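Local coordinates for protein oxidoreductase, FMN-binding (Shewanella oneidensis, PDB 2GQA) that binds flavin mononucleotide in a TIM barrel and, as a member of the NADH:flavin oxidoreductase family, probably catalyses NAD(P)-linked oxidoreduction at CH-CH groups, at residues 117-122 and 185-190. Numbering follows the deposited sequence.
Sequences QPISSS and GYLINQ
In this eight-stranded parallel barrel, the short helix 187-192, which follows barrel strand 177-181, is tied to the strand-and-turn segment 117-122, part of the excursion between barrel strands 96-102 and 177-181; the side chains of S120 and S121 both meet Q190. The case illustrates how the amide of one buried glutamine can tie together separate parts of the chain. S120 donates its hydroxyl to Q190, OG lying 2.8 Å from OE1 and tilted 22° from the carbonyl plane. A chi1 of -178°, with OG anti to the backbone N, carries that hydroxyl across to the amide. The next serine addresses the backbone instead: S121 OG donates to Q190 O at 2.8 Å, approaching from well above the carbonyl plane, 54° out of it. Q190 is thus held by adjacent serines at its side-chain oxygen and at its main-chain oxygen.

The other end of the amide faces its own segment. Q190 NE2 makes a nearly straight bond of 2.7 Å to G185 O, which lies in the amide plane and belongs to the turn leading into the helix. Further bonds to the chain at R106 N, accepted by OE1, and V104 O, reached from NE2, fix the rotation of the buried amide and satisfy its polar atoms. Beside this polar group the contact is apolar. L187 lays CD1 against the main chain of the strand, 3.9 Å from S120 CA, while its CD2 comes within 4.5 Å of I119 CD1, a looser approach.

Both I119 and L187 also rest on V159 of helix 153-172, and L187 reaches F213 of helix 212-225. On the strand side, S120 pairs through its backbone with R149 and M151, joining strand 119-120 to its parallel neighbour 149-150.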
loop_
_atom_site.group_PDB
_atom_site.type_symbol
_atom_site.label_atom_id
_atom_site.label_comp_id
_atom_site.label_asym_id
_atom_site.label_seq_id
_atom_site.Cartn_x
_atom_site.Cartn_y
_atom_site.Cartn_z
ATOM N N GLN A 117 -20.165 -6.327 -10.318
ATOM C CA GLN A 117 -20.037 -7.173 -9.140
ATOM C C GLN A 117 -18.540 -7.300 -8.868
ATOM O O GLN A 117 -17.744 -7.419 -9.800
ATOM C CB GLN A 117 -20.638 -8.557 -9.400
ATOM C CG GLN A 117 -20.377 -9.549 -8.278
ATOM C CD GLN A 117 -21.093 -10.876 -8.474
ATOM O OE1 GLN A 117 -21.380 -11.285 -9.603
ATOM N NE2 GLN A 117 -21.370 -11.563 -7.373
ATOM N N PRO A 118 -18.135 -7.258 -7.592
ATOM C CA PRO A 118 -16.710 -7.375 -7.248
ATOM C C PRO A 118 -16.156 -8.753 -7.617
ATOM O O PRO A 118 -16.912 -9.725 -7.709
ATOM C CB PRO A 118 -16.697 -7.166 -5.736
ATOM C CG PRO A 118 -17.948 -6.364 -5.469
ATOM C CD PRO A 118 -18.949 -7.002 -6.390
ATOM N N ILE A 119 -14.843 -8.838 -7.826
ATOM C CA ILE A 119 -14.210 -10.118 -8.134
ATOM C C ILE A 119 -13.276 -10.506 -6.995
ATOM O O ILE A 119 -12.804 -9.648 -6.245
ATOM C CB ILE A 119 -13.381 -10.077 -9.435
ATOM C CG1 ILE A 119 -12.275 -9.025 -9.320
ATOM C CG2 ILE A 119 -14.294 -9.809 -10.630
ATOM C CD1 ILE A 119 -11.277 -9.069 -10.450
ATOM N N SER A 120 -13.011 -11.800 -6.868
ATOM C CA SER A 120 -12.133 -12.288 -5.811
ATOM C C SER A 120 -11.669 -13.680 -6.188
ATOM O O SER A 120 -11.998 -14.178 -7.264
ATOM C CB SER A 120 -12.886 -12.338 -4.476
ATOM O OG SER A 120 -12.044 -12.774 -3.413
ATOM N N SER A 121 -10.898 -14.303 -5.308
ATOM C CA SER A 121 -10.423 -15.657 -5.556
ATOM C C SER A 121 -11.642 -16.572 -5.593
ATOM O O SER A 121 -11.732 -17.465 -6.430
ATOM C CB SER A 121 -9.489 -16.099 -4.428
ATOM O OG SER A 121 -10.140 -15.936 -3.179
ATOM N N SER A 122 -12.580 -16.327 -4.682
ATOM C CA SER A 122 -13.788 -17.129 -4.580
ATOM C C SER A 122 -15.025 -16.254 -4.428
ATOM O O SER A 122 -14.969 -15.045 -4.648
ATOM C CB SER A 122 -13.669 -18.082 -3.390
ATOM O OG SER A 122 -12.466 -18.829 -3.473
ATOM N N GLY A 185 -6.122 -7.416 3.155
ATOM C CA GLY A 185 -7.311 -8.081 2.654
ATOM C C GLY A 185 -7.793 -7.785 1.255
ATOM O O GLY A 185 -8.919 -8.141 0.906
ATOM N N TYR A 186 -6.963 -7.160 0.436
ATOM C CA TYR A 186 -7.396 -6.855 -0.910
ATOM C C TYR A 186 -7.239 -8.037 -1.874
ATOM O O TYR A 186 -6.984 -9.156 -1.426
ATOM C CB TYR A 186 -6.712 -5.565 -1.366
ATOM C CG TYR A 186 -7.198 -4.412 -0.506
ATOM C CD1 TYR A 186 -6.327 -3.713 0.337
ATOM C CD2 TYR A 186 -8.550 -4.056 -0.490
ATOM C CE1 TYR A 186 -6.797 -2.693 1.179
ATOM C CE2 TYR A 186 -9.024 -3.038 0.339
ATOM C CZ TYR A 186 -8.138 -2.362 1.175
ATOM O OH TYR A 186 -8.618 -1.373 2.007
ATOM N N LEU A 187 -7.401 -7.817 -3.177
ATOM C CA LEU A 187 -7.373 -8.938 -4.130
ATOM C C LEU A 187 -6.305 -10.019 -3.999
ATOM O O LEU A 187 -6.633 -11.195 -3.843
ATOM C CB LEU A 187 -7.372 -8.436 -5.579
ATOM C CG LEU A 187 -7.550 -9.582 -6.592
ATOM C CD1 LEU A 187 -8.866 -10.312 -6.320
ATOM C CD2 LEU A 187 -7.518 -9.032 -8.018
ATOM N N ILE A 188 -5.032 -9.654 -4.079
ATOM C CA ILE A 188 -4.006 -10.683 -3.996
ATOM C C ILE A 188 -4.025 -11.387 -2.642
ATOM O O ILE A 188 -3.818 -12.604 -2.565
ATOM C CB ILE A 188 -2.612 -10.100 -4.317
ATOM C CG1 ILE A 188 -2.627 -9.568 -5.756
ATOM C CG2 ILE A 188 -1.535 -11.178 -4.181
ATOM C CD1 ILE A 188 -1.333 -8.905 -6.206
ATOM N N ASN A 189 -4.315 -10.631 -1.585
ATOM C CA ASN A 189 -4.375 -11.171 -0.230
ATOM C C ASN A 189 -5.525 -12.186 -0.165
ATOM O O ASN A 189 -5.473 -13.148 0.597
ATOM C CB ASN A 189 -4.625 -10.031 0.758
ATOM C CG ASN A 189 -4.245 -10.383 2.182
ATOM O OD1 ASN A 189 -4.141 -11.559 2.553
ATOM N ND2 ASN A 189 -4.051 -9.361 2.995
ATOM N N GLN A 190 -6.564 -11.957 -0.969
ATOM C CA GLN A 190 -7.712 -12.857 -1.025
ATOM C C GLN A 190 -7.339 -14.211 -1.630
ATOM O O GLN A 190 -8.082 -15.182 -1.490
ATOM C CB GLN A 190 -8.853 -12.203 -1.818
ATOM C CG GLN A 190 -9.560 -11.099 -1.030
ATOM C CD GLN A 190 -10.188 -10.040 -1.916
ATOM O OE1 GLN A 190 -10.781 -10.347 -2.952
ATOM N NE2 GLN A 190 -10.070 -8.782 -1.503
#